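UPF0045 protein MJ1052 (Methanocaldococcus jannaschii, PDB 2EPI) is of unknown function but may bind thiamine or a related small molecule, and assembles from four copies of a ferredoxin-like subunit. Local coordinates at residues 22-25 / 26-29; 30-33 / 34-38; 52-55 / 56-59; 81-84 / 85-88. All blocks are in the same frame, centred on the assembly; numbering follows the deposited sequence.

Contact 1. Residues 22-25 / 26-29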
loop_
_atom_site.group_PDB
_atom_site.type_symbol
_atom_site.label_atom_id
_atom_site.label_comp_id
_atom_site.label_asym_id
_atom_site.label_seq_id
_atom_site.Cartn_x
_atom_site.Cartn_y
_atom_site.Cartn_z
ATOM N N VAL A 22 -4.732 18.975 -2.141
ATOM C CA VAL A 22 -4.964 18.146 -3.317
ATOM C C VAL A 22 -6.401 17.646 -3.360
ATOM O O VAL A 22 -6.764 16.845 -4.223
ATOM C CB VAL A 22 -4.015 16.926 -3.331
ATOM C CG1 VAL A 22 -2.576 17.399 -3.253
ATOM C CG2 VAL A 22 -4.337 15.994 -2.167
ATOM N N SER A 23 -7.214 18.126 -2.427
ATOM C CA SER A 23 -8.612 17.723 -2.347
ATOM C C SER A 23 -9.345 17.905 -3.669
ATOM O O SER A 23 -10.240 17.130 -3.999
ATOM C CB SER A 23 -9.324 18.520 -1.250
ATOM O OG SER A 23 -9.291 19.910 -1.527
ATOM N N LYS A 24 -8.962 18.925 -4.425
ATOM C CA LYS A 24 -9.605 19.195 -5.704
ATOM C C LYS A 24 -9.448 18.007 -6.650
ATOM O O LYS A 24 -10.375 17.651 -7.374
ATOM C CB LYS A 24 -9.001 20.451 -6.337
ATOM C CG LYS A 24 -9.977 21.237 -7.201
ATOM C CD LYS A 24 -9.417 22.604 -7.564
ATOM C CE LYS A 24 -10.511 23.552 -8.048
ATOM N NZ LYS A 24 -11.200 23.066 -9.280
ATOM N N TYR A 25 -8.273 17.388 -6.631
ATOM C CA TYR A 25 -8.001 16.247 -7.499
ATOM C C TYR A 25 -8.617 14.964 -6.956
ATOM O O TYR A 25 -9.045 14.096 -7.720
ATOM C CB TYR A 25 -6.493 16.089 -7.670
ATOM C CG TYR A 25 -5.836 17.355 -8.166
ATOM C CD1 TYR A 25 -6.196 17.912 -9.392
ATOM C CD2 TYR A 25 -4.882 18.018 -7.395
ATOM C CE1 TYR A 25 -5.626 19.099 -9.838
ATOM C CE2 TYR A 25 -4.303 19.206 -7.833
ATOM C CZ TYR A 25 -4.681 19.741 -9.055
ATOM O OH TYR A 25 -4.118 20.919 -9.490
ATOM N N VAL A 26 -8.660 14.850 -5.634
ATOM C CA VAL A 26 -9.244 13.683 -4.987
ATOM C C VAL A 26 -10.726 13.649 -5.344
ATOM O O VAL A 26 -11.296 12.594 -5.615
ATOM C CB VAL A 26 -9.091 13.769 -3.449
ATOM C CG1 VAL A 26 -9.784 12.592 -2.781
ATOM C CG2 VAL A 26 -7.613 13.803 -3.081
ATOM N N LYS A 27 -11.341 14.824 -5.347
ATOM C CA LYS A 27 -12.752 14.958 -5.675
ATOM C C LYS A 27 -12.988 14.548 -7.125
ATOM O O LYS A 27 -13.949 13.847 -7.438
ATOM C CB LYS A 27 -13.188 16.408 -5.463
ATOM C CG LYS A 27 -14.625 16.709 -5.849
ATOM C CD LYS A 27 -14.926 18.194 -5.676
ATOM C CE LYS A 27 -14.012 19.042 -6.551
ATOM N NZ LYS A 27 -14.262 20.500 -6.399
ATOM N N LYS A 28 -12.097 14.988 -8.005
ATOM C CA LYS A 28 -12.194 14.681 -9.425
ATOM C C LYS A 28 -12.192 13.168 -9.654
ATOM O O LYS A 28 -12.990 12.645 -10.433
ATOM C CB LYS A 28 -11.018 15.323 -10.164
ATOM C CG LYS A 28 -11.228 15.510 -11.656
ATOM C CD LYS A 28 -10.047 16.241 -12.283
ATOM C CE LYS A 28 -10.307 16.577 -13.745
ATOM N NZ LYS A 28 -9.064 17.000 -14.454
ATOM N N ALA A 29 -11.295 12.473 -8.961
ATOM C CA ALA A 29 -11.180 11.024 -9.083
ATOM C C ALA A 29 -12.460 10.333 -8.634
ATOM O O ALA A 29 -12.939 9.406 -9.285
ATOM C CB ALA A 29 -10.003 10.524 -8.257
#
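Val22 O is gripped by two backbone N-H groups, that of Val26 N at 3.1 Å and that of Tyr25 N at 2.9 Å. The first comes in the carbonyl plane and is the opening i to i+4 bond of helix 23-33, for which Val22 sits at the N-cap position. The Val26 side chain comes close to the same oxygen, its CG2 3.4 Å from Val22 O. Val26 has CG1 anti to its own N (chi1 176°), which puts CG2 beside that N and turns it back down the helix; there it meets Val22 CG2 at 4.0 Å, the apolar touch between the two valines. The next bonds, Lys27 N to Ser23 O at 2.9 Å and Ala29 N to Tyr25 O at 3.0 Å, carry on the regular winding of the first helix of a ferredoxin-like beta-alpha-beta-beta-alpha-beta chain. On the outer side Lys27 bends at chi3 (60°) and swings back over the preceding turn, Lys27 NZ lying 4.4 Å from Lys24 CG. The two amines, Lys24 NZ and Lys27 NZ, are then 4.9 Å apart, and their like charges would be expected to repel mildly. Lys28 heads off toward helix 53-68 as an extended chain, whose NZ makes a salt bridge with Asp70 and a hydrogen bond to Thr66 O. Tyr25 packs on Pro15, Val67 and Val71, and Ala29 on Ile13 and Ala63, so this side of the helix faces strand 6-16 and helix 53-68. Ser23 and Val26 instead meet Ile97 of the second subunit.

Contact 2. Residues 30-33 / 34-38; sequences IEVF and KKYDL
This is a local contact at the C-terminal end of helix 23-33, where Phe33, the last helical residue, and its neighbours hand the chain over to the loop before strand 39-43. Regular i to i+4 bonding fades at Lys34 N, which is shared weakly between Ile30 O and Glu31 O, 3.3 Å from each. Tighter i to i+3 bonds take over: Lys35 N to Val32 O at 2.9 Å and Tyr36 N to Phe33 O at 3.1 Å, the latter closing a type I turn. Both donors stand above the plane of the carbonyl they use, by 52° and 57°, as the sharper turn demands. With CG anti to its carbonyl carbon (chi1 -66°), Tyr36 lays its ring alongside Val32, the two side chains pointing the same way; Val32 O sits at the ring edge in its plane, 3.4 Å from CD1 of Tyr36, and Val32 CG1 touches Tyr36 CE1 at 4.0 Å. Beyond the ring, the hydroxyl is hydrogen-bonded to Glu62, whose carboxylate also takes a salt bridge from Lys35 NZ. An alanine in place of Tyr36 lacks ring and hydroxyl and would probably open a gap beside Val32 and leave Glu62 with one partner fewer. On the outer face Glu31 OE2 and Lys34 NZ lie 4.1 Å apart, beyond a salt bridge, though their opposite charges would be expected to attract. Ile30 and Phe33 turn inward, onto strands 39-43 and 46-50. An inverse gamma turn centred on Asp37 finishes the descent, a compact link between the first helix and second strand of the ferredoxin-like fold.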
loop_
_atom_site.group_PDB
_atom_site.type_symbol
_atom_site.label_atom_id
_atom_site.label_comp_id
_atom_site.label_asym_id
_atom_site.label_seq_id
_atom_site.Cartn_x
_atom_site.Cartn_y
_atom_site.Cartn_z
ATOM N N ILE A 30 -13.008 10.788 -7.513
ATOM C CA ILE A 30 -14.236 10.214 -6.986
ATOM C C ILE A 30 -15.370 10.343 -7.997
ATOM O O ILE A 30 -16.145 9.408 -8.193
ATOM C CB ILE A 30 -14.644 10.902 -5.668
ATOM C CG1 ILE A 30 -13.633 10.547 -4.571
ATOM C CG2 ILE A 30 -16.049 10.478 -5.269
ATOM C CD1 ILE A 30 -13.880 11.248 -3.254
ATOM N N GLU A 31 -15.462 11.498 -8.649
ATOM C CA GLU A 31 -16.510 11.702 -9.638
ATOM C C GLU A 31 -16.387 10.703 -10.785
ATOM O O GLU A 31 -17.387 10.297 -11.378
ATOM C CB GLU A 31 -16.465 13.133 -10.178
ATOM C CG GLU A 31 -16.907 14.169 -9.161
ATOM C CD GLU A 31 -18.291 13.878 -8.610
ATOM O OE1 GLU A 31 -19.260 13.874 -9.402
ATOM O OE2 GLU A 31 -18.410 13.646 -7.387
ATOM N N VAL A 32 -15.160 10.310 -11.103
ATOM C CA VAL A 32 -14.951 9.346 -12.170
ATOM C C VAL A 32 -15.548 7.998 -11.769
ATOM O O VAL A 32 -16.208 7.343 -12.573
ATOM C CB VAL A 32 -13.448 9.173 -12.480
ATOM C CG1 VAL A 32 -13.229 7.934 -13.333
ATOM C CG2 VAL A 32 -12.926 10.406 -13.201
ATOM N N PHE A 33 -15.325 7.591 -10.521
ATOM C CA PHE A 33 -15.846 6.313 -10.039
ATOM C C PHE A 33 -17.360 6.222 -10.177
ATOM O O PHE A 33 -17.910 5.143 -10.398
ATOM C CB PHE A 33 -15.480 6.090 -8.567
ATOM C CG PHE A 33 -14.005 6.071 -8.297
ATOM C CD1 PHE A 33 -13.136 5.380 -9.134
ATOM C CD2 PHE A 33 -13.485 6.721 -7.181
ATOM C CE1 PHE A 33 -11.767 5.337 -8.865
ATOM C CE2 PHE A 33 -12.123 6.684 -6.903
ATOM C CZ PHE A 33 -11.261 5.990 -7.746
ATOM N N LYS A 34 -18.035 7.356 -10.039
ATOM C CA LYS A 34 -19.486 7.383 -10.140
ATOM C C LYS A 34 -20.000 7.170 -11.560
ATOM O O LYS A 34 -21.207 7.088 -11.775
ATOM C CB LYS A 34 -20.025 8.699 -9.574
ATOM C CG LYS A 34 -19.792 8.848 -8.078
ATOM C CD LYS A 34 -20.407 10.129 -7.544
ATOM C CE LYS A 34 -20.368 10.167 -6.023
ATOM N NZ LYS A 34 -18.986 10.039 -5.489
ATOM N N LYS A 35 -19.089 7.071 -12.527
ATOM C CA LYS A 35 -19.476 6.841 -13.916
ATOM C C LYS A 35 -19.484 5.351 -14.231
ATOM O O LYS A 35 -19.866 4.937 -15.331
ATOM C CB LYS A 35 -18.517 7.547 -14.874
ATOM C CG LYS A 35 -18.545 9.062 -14.788
ATOM C CD LYS A 35 -17.918 9.688 -16.025
ATOM C CE LYS A 35 -16.475 9.246 -16.209
ATOM N NZ LYS A 35 -15.884 9.797 -17.460
ATOM N N TYR A 36 -19.048 4.544 -13.271
ATOM C CA TYR A 36 -19.015 3.098 -13.451
ATOM C C TYR A 36 -20.052 2.445 -12.553
ATOM O O TYR A 36 -20.514 3.052 -11.588
ATOM C CB TYR A 36 -17.626 2.547 -13.127
ATOM C CG TYR A 36 -16.559 3.014 -14.084
ATOM C CD1 TYR A 36 -16.047 4.311 -14.013
ATOM C CD2 TYR A 36 -16.083 2.173 -15.088
ATOM C CE1 TYR A 36 -15.089 4.757 -14.920
ATOM C CE2 TYR A 36 -15.130 2.611 -16.001
ATOM C CZ TYR A 36 -14.637 3.899 -15.913
ATOM O OH TYR A 36 -13.700 4.330 -16.822
ATOM N N ASP A 37 -20.420 1.209 -12.879
ATOM C CA ASP A 37 -21.413 0.477 -12.103
ATOM C C ASP A 37 -20.754 -0.125 -10.870
ATOM O O ASP A 37 -20.590 -1.342 -10.757
ATOM C CB ASP A 37 -22.050 -0.612 -12.972
ATOM C CG ASP A 37 -23.159 -1.354 -12.260
ATOM O OD1 ASP A 37 -23.818 -0.748 -11.389
ATOM O OD2 ASP A 37 -23.382 -2.541 -12.582
ATOM N N LEU A 38 -20.388 0.752 -9.941
ATOM C CA LEU A 38 -19.715 0.348 -8.714
ATOM C C LEU A 38 -20.315 1.025 -7.493
ATOM O O LEU A 38 -20.870 2.119 -7.594
ATOM C CB LEU A 38 -18.239 0.755 -8.773
ATOM C CG LEU A 38 -17.416 0.438 -10.022
ATOM C CD1 LEU A 38 -16.180 1.334 -10.060
ATOM C CD2 LEU A 38 -17.034 -1.040 -10.017
#

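Contact 3. Residues 52-55 / 56-59; sequences DLDE and ILKA
Glu55 OE2 and Lys58 NZ form a salt bridge of 3.0 Å, an i to i+3 pair on the opening turns of helix 53-68, the second helix of the ferredoxin-like fold. The ammonium meets the oxygen on its syn side, 23° out of the carboxylate plane. Glu55 bends at chi2 (-54°), which curls its carboxylate toward the lysine, while Lys58 reaches it as a chain extended beyond CG. On another side of the helix the contact is apolar: Leu53 and Leu57 cross obliquely, with CG of Leu53 4.1 Å from CD1 of Leu57, and both also touch strand 73-83 and Lys61 of the fourth subunit. Underneath, the helical bond from Leu57 N to Leu53 O at 3.0 Å sets the two leucines one turn apart. Asp52 begins the helix as its N-cap. Its OD2 accepts from Glu55 N at 3.2 Å, on the anti side of the carboxylate, and its backbone O takes Ile56 N nearly along the C=O axis. Glu55 is thus held at its backbone by the capping aspartate, and its OE2 is drawn to Lys58. One shell further out, Asp52 OD1 is hydrogen-bonded to Arg5 N, tying the cap to the chain just before strand 6-16. Ile56 packs on Val7, Ala9 and Leu78 of the sheet, while Asp54 OD1 makes a salt bridge with Lys61 of the fourth subunit. Packing along the backbone is close: CG of Leu57 lies 3.2 Å from Leu53 O, and one residue on, CG of Lys58 comes to 3.1 Å from Asp54 O.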
loop_
_atom_site.group_PDB
_atom_site.type_symbol
_atom_site.label_atom_id
_atom_site.label_comp_id
_atom_site.label_asym_id
_atom_site.label_seq_id
_atom_site.Cartn_x
_atom_site.Cartn_y
_atom_site.Cartn_z
ATOM N N ASP A 52 -17.475 -5.239 -10.548
ATOM C CA ASP A 52 -16.721 -6.083 -11.466
ATOM C C ASP A 52 -15.246 -5.685 -11.526
ATOM O O ASP A 52 -14.917 -4.499 -11.587
ATOM C CB ASP A 52 -17.326 -6.004 -12.867
ATOM C CG ASP A 52 -16.552 -6.825 -13.876
ATOM O OD1 ASP A 52 -16.624 -8.074 -13.809
ATOM O OD2 ASP A 52 -15.859 -6.222 -14.726
ATOM N N LEU A 53 -14.364 -6.680 -11.533
ATOM C CA LEU A 53 -12.925 -6.421 -11.564
ATOM C C LEU A 53 -12.483 -5.575 -12.752
ATOM O O LEU A 53 -11.689 -4.651 -12.594
ATOM C CB LEU A 53 -12.143 -7.738 -11.547
ATOM C CG LEU A 53 -10.613 -7.636 -11.603
ATOM C CD1 LEU A 53 -10.097 -6.713 -10.506
ATOM C CD2 LEU A 53 -10.012 -9.025 -11.448
ATOM N N ASP A 54 -12.989 -5.882 -13.942
ATOM C CA ASP A 54 -12.600 -5.113 -15.112
ATOM C C ASP A 54 -13.085 -3.669 -15.022
ATOM O O ASP A 54 -12.380 -2.749 -15.431
ATOM C CB ASP A 54 -13.126 -5.767 -16.393
ATOM C CG ASP A 54 -12.479 -7.109 -16.663
ATOM O OD1 ASP A 54 -11.264 -7.239 -16.409
ATOM O OD2 ASP A 54 -13.181 -8.030 -17.139
ATOM N N GLU A 55 -14.281 -3.465 -14.483
ATOM C CA GLU A 55 -14.801 -2.110 -14.355
ATOM C C GLU A 55 -13.955 -1.313 -13.365
ATOM O O GLU A 55 -13.705 -0.124 -13.569
ATOM C CB GLU A 55 -16.264 -2.129 -13.910
ATOM C CG GLU A 55 -17.206 -2.692 -14.972
ATOM C CD GLU A 55 -17.061 -1.977 -16.307
ATOM O OE1 GLU A 55 -17.314 -0.755 -16.357
ATOM O OE2 GLU A 55 -16.692 -2.632 -17.307
ATOM N N ILE A 56 -13.511 -1.968 -12.300
ATOM C CA ILE A 56 -12.690 -1.293 -11.299
ATOM C C ILE A 56 -11.334 -0.929 -11.893
ATOM O O ILE A 56 -10.796 0.142 -11.613
ATOM C CB ILE A 56 -12.512 -2.175 -10.037
ATOM C CG1 ILE A 56 -13.810 -2.145 -9.221
ATOM C CG2 ILE A 56 -11.333 -1.675 -9.190
ATOM C CD1 ILE A 56 -13.799 -3.029 -7.992
ATOM N N LEU A 57 -10.787 -1.816 -12.720
ATOM C CA LEU A 57 -9.499 -1.549 -13.357
ATOM C C LEU A 57 -9.618 -0.353 -14.301
ATOM O O LEU A 57 -8.741 0.511 -14.332
ATOM C CB LEU A 57 -9.022 -2.788 -14.122
ATOM C CG LEU A 57 -8.589 -3.945 -13.220
ATOM C CD1 LEU A 57 -8.437 -5.214 -14.039
ATOM C CD2 LEU A 57 -7.288 -3.587 -12.525
ATOM N N LYS A 58 -10.706 -0.304 -15.066
ATOM C CA LYS A 58 -10.929 0.801 -15.994
ATOM C C LYS A 58 -11.143 2.096 -15.212
ATOM O O LYS A 58 -10.640 3.151 -15.591
ATOM C CB LYS A 58 -12.169 0.558 -16.858
ATOM C CG LYS A 58 -12.135 -0.669 -17.753
ATOM C CD LYS A 58 -13.479 -0.796 -18.468
ATOM C CE LYS A 58 -13.631 -2.118 -19.190
ATOM N NZ LYS A 58 -15.015 -2.245 -19.744
ATOM N N ALA A 59 -11.915 2.008 -14.131
ATOM C CA ALA A 59 -12.201 3.176 -13.306
ATOM C C ALA A 59 -10.915 3.673 -12.668
ATOM O O ALA A 59 -10.682 4.876 -12.572
ATOM C CB ALA A 59 -13.225 2.826 -12.223
#

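Contact 4. Residues 81-84 / 85-88; sequences DERK and DKEN
Arg83 grips Asp85 side-on, NE to OD1 at 2.8 Å and NH2 to OD2 at 2.7 Å. The approach depends on chi1 (65°), which sets the arginine CG between backbone N and carbonyl carbon, and on a bend at chi3. OD1 lies in the guanidinium plane, yet the guanidinium and carboxylate planes are turned 41° apart, so the NH2 bond is tilted. Lys86, extended beyond CG, lays its aliphatic CD 3.3 Å above one guanidinium face, toward the rim, though Lys86 NZ is 3.8 Å from Arg83 NH2 and the like charges would probably repel. A leucine in place of Arg83 would probably strand the Asp85 carboxylate without its charged mate and take the flat group from beside Lys86 CD. Asn88 works on the arginine backbone instead: its OD1 accepts from Arg83 N at 2.8 Å, and its ND2 donates to Arg83 O at 2.8 Å, in the plane of amide and carbonyl alike. A water donates to Asn88 OD1 and to Asp81 O. Residues 81-83 also pair antiparallel with a strand of the fourth subunit. An asparagine amide clasping both backbone groups of one residue thus closes the loop at the end of strand 73-83, where the sheet continues between subunits.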
loop_
_atom_site.group_PDB
_atom_site.type_symbol
_atom_site.label_atom_id
_atom_site.label_comp_id
_atom_site.label_asym_id
_atom_site.label_seq_id
_atom_site.Cartn_x
_atom_site.Cartn_y
_atom_site.Cartn_z
ATOM N N ASP A 81 -9.319 -7.246 -3.267
ATOM C CA ASP A 81 -9.539 -8.325 -2.308
ATOM C C ASP A 81 -10.616 -9.195 -2.941
ATOM O O ASP A 81 -11.772 -8.788 -3.034
ATOM C CB ASP A 81 -10.043 -7.765 -0.976
ATOM C CG ASP A 81 -10.070 -8.811 0.130
ATOM O OD1 ASP A 81 -10.231 -10.012 -0.177
ATOM O OD2 ASP A 81 -9.942 -8.430 1.314
ATOM N N GLU A 82 -10.232 -10.386 -3.390
ATOM C CA GLU A 82 -11.182 -11.287 -4.031
ATOM C C GLU A 82 -11.137 -12.691 -3.446
ATOM O O GLU A 82 -10.064 -13.242 -3.212
ATOM C CB GLU A 82 -10.911 -11.354 -5.541
ATOM C CG GLU A 82 -11.690 -12.452 -6.271
ATOM C CD GLU A 82 -11.552 -12.374 -7.779
ATOM O OE1 GLU A 82 -10.481 -11.943 -8.255
ATOM O OE2 GLU A 82 -12.509 -12.756 -8.490
ATOM N N ARG A 83 -12.312 -13.262 -3.210
ATOM C CA ARG A 83 -12.396 -14.613 -2.674
ATOM C C ARG A 83 -13.453 -15.379 -3.458
ATOM O O ARG A 83 -14.366 -14.783 -4.035
ATOM C CB ARG A 83 -12.732 -14.583 -1.176
ATOM C CG ARG A 83 -14.098 -14.018 -0.828
ATOM C CD ARG A 83 -14.235 -13.827 0.676
ATOM N NE ARG A 83 -14.018 -15.064 1.425
ATOM C CZ ARG A 83 -13.975 -15.133 2.753
ATOM N NH1 ARG A 83 -14.133 -14.034 3.479
ATOM N NH2 ARG A 83 -13.776 -16.298 3.357
ATOM N N LYS A 84 -13.323 -16.702 -3.489
ATOM C CA LYS A 84 -14.259 -17.540 -4.231
ATOM C C LYS A 84 -15.176 -18.362 -3.329
ATOM O O LYS A 84 -16.149 -18.950 -3.799
ATOM C CB LYS A 84 -13.478 -18.477 -5.157
ATOM C CG LYS A 84 -12.675 -19.532 -4.410
ATOM C CD LYS A 84 -11.328 -19.799 -5.063
ATOM C CE LYS A 84 -11.462 -20.424 -6.435
ATOM N NZ LYS A 84 -10.120 -20.764 -6.979
ATOM N N ASP A 85 -14.872 -18.398 -2.034
ATOM C CA ASP A 85 -15.669 -19.171 -1.087
ATOM C C ASP A 85 -16.838 -18.386 -0.500
ATOM O O ASP A 85 -17.744 -18.969 0.094
ATOM C CB ASP A 85 -14.781 -19.686 0.048
ATOM C CG ASP A 85 -14.237 -18.567 0.917
ATOM O OD1 ASP A 85 -13.595 -17.646 0.370
ATOM O OD2 ASP A 85 -14.452 -18.611 2.147
ATOM N N LYS A 86 -16.815 -17.068 -0.657
ATOM C CA LYS A 86 -17.881 -16.223 -0.135
ATOM C C LYS A 86 -18.132 -15.016 -1.031
ATOM O O LYS A 86 -17.336 -14.706 -1.917
ATOM C CB LYS A 86 -17.545 -15.741 1.279
ATOM C CG LYS A 86 -17.423 -16.851 2.310
ATOM C CD LYS A 86 -17.066 -16.291 3.676
ATOM C CE LYS A 86 -16.881 -17.397 4.701
ATOM N NZ LYS A 86 -16.458 -16.854 6.022
ATOM N N GLU A 87 -19.247 -14.340 -0.784
ATOM C CA GLU A 87 -19.636 -13.164 -1.549
ATOM C C GLU A 87 -18.624 -12.040 -1.344
ATOM O O GLU A 87 -18.150 -11.819 -0.232
ATOM C CB GLU A 87 -21.028 -12.716 -1.106
ATOM C CG GLU A 87 -21.653 -11.636 -1.960
ATOM C CD GLU A 87 -23.133 -11.466 -1.664
ATOM O OE1 GLU A 87 -23.479 -11.159 -0.503
ATOM O OE2 GLU A 87 -23.950 -11.646 -2.594
ATOM N N ASN A 88 -18.295 -11.338 -2.425
ATOM C CA ASN A 88 -17.329 -10.239 -2.379
ATOM C C ASN A 88 -18.029 -8.887 -2.295
ATOM O O ASN A 88 -18.055 -8.138 -3.268
ATOM C CB ASN A 88 -16.446 -10.272 -3.633
ATOM C CG ASN A 88 -15.540 -11.490 -3.678
ATOM O OD1 ASN A 88 -14.570 -11.584 -2.924
ATOM N ND2 ASN A 88 -15.860 -12.436 -4.557
HETATM O O HOH W 1 -14.059 -9.357 -1.533
#

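Each contact is local, so none nests in or crosses another; they follow in series from the N terminus. Contact 1 opens helix 23-33 and contact 2, directly after it, closes that helix and leads to strand 39-43. After the hairpin of strands 39-43 and 46-50, contact 3 starts helix 53-68. It touches contact 2 where Leu38 packs on Ile56 and the Tyr36 ring lies by Glu55 and Ala59, joining the end of one helix to the start of the other. Contact 4, at the end of strand 73-83, turns the chain toward helix 90-96, its centre about 30 Å from that of contact 1. Contacts 3 and 4 both meet the fourth subunit; contacts 1, 2 and 4 meet the second.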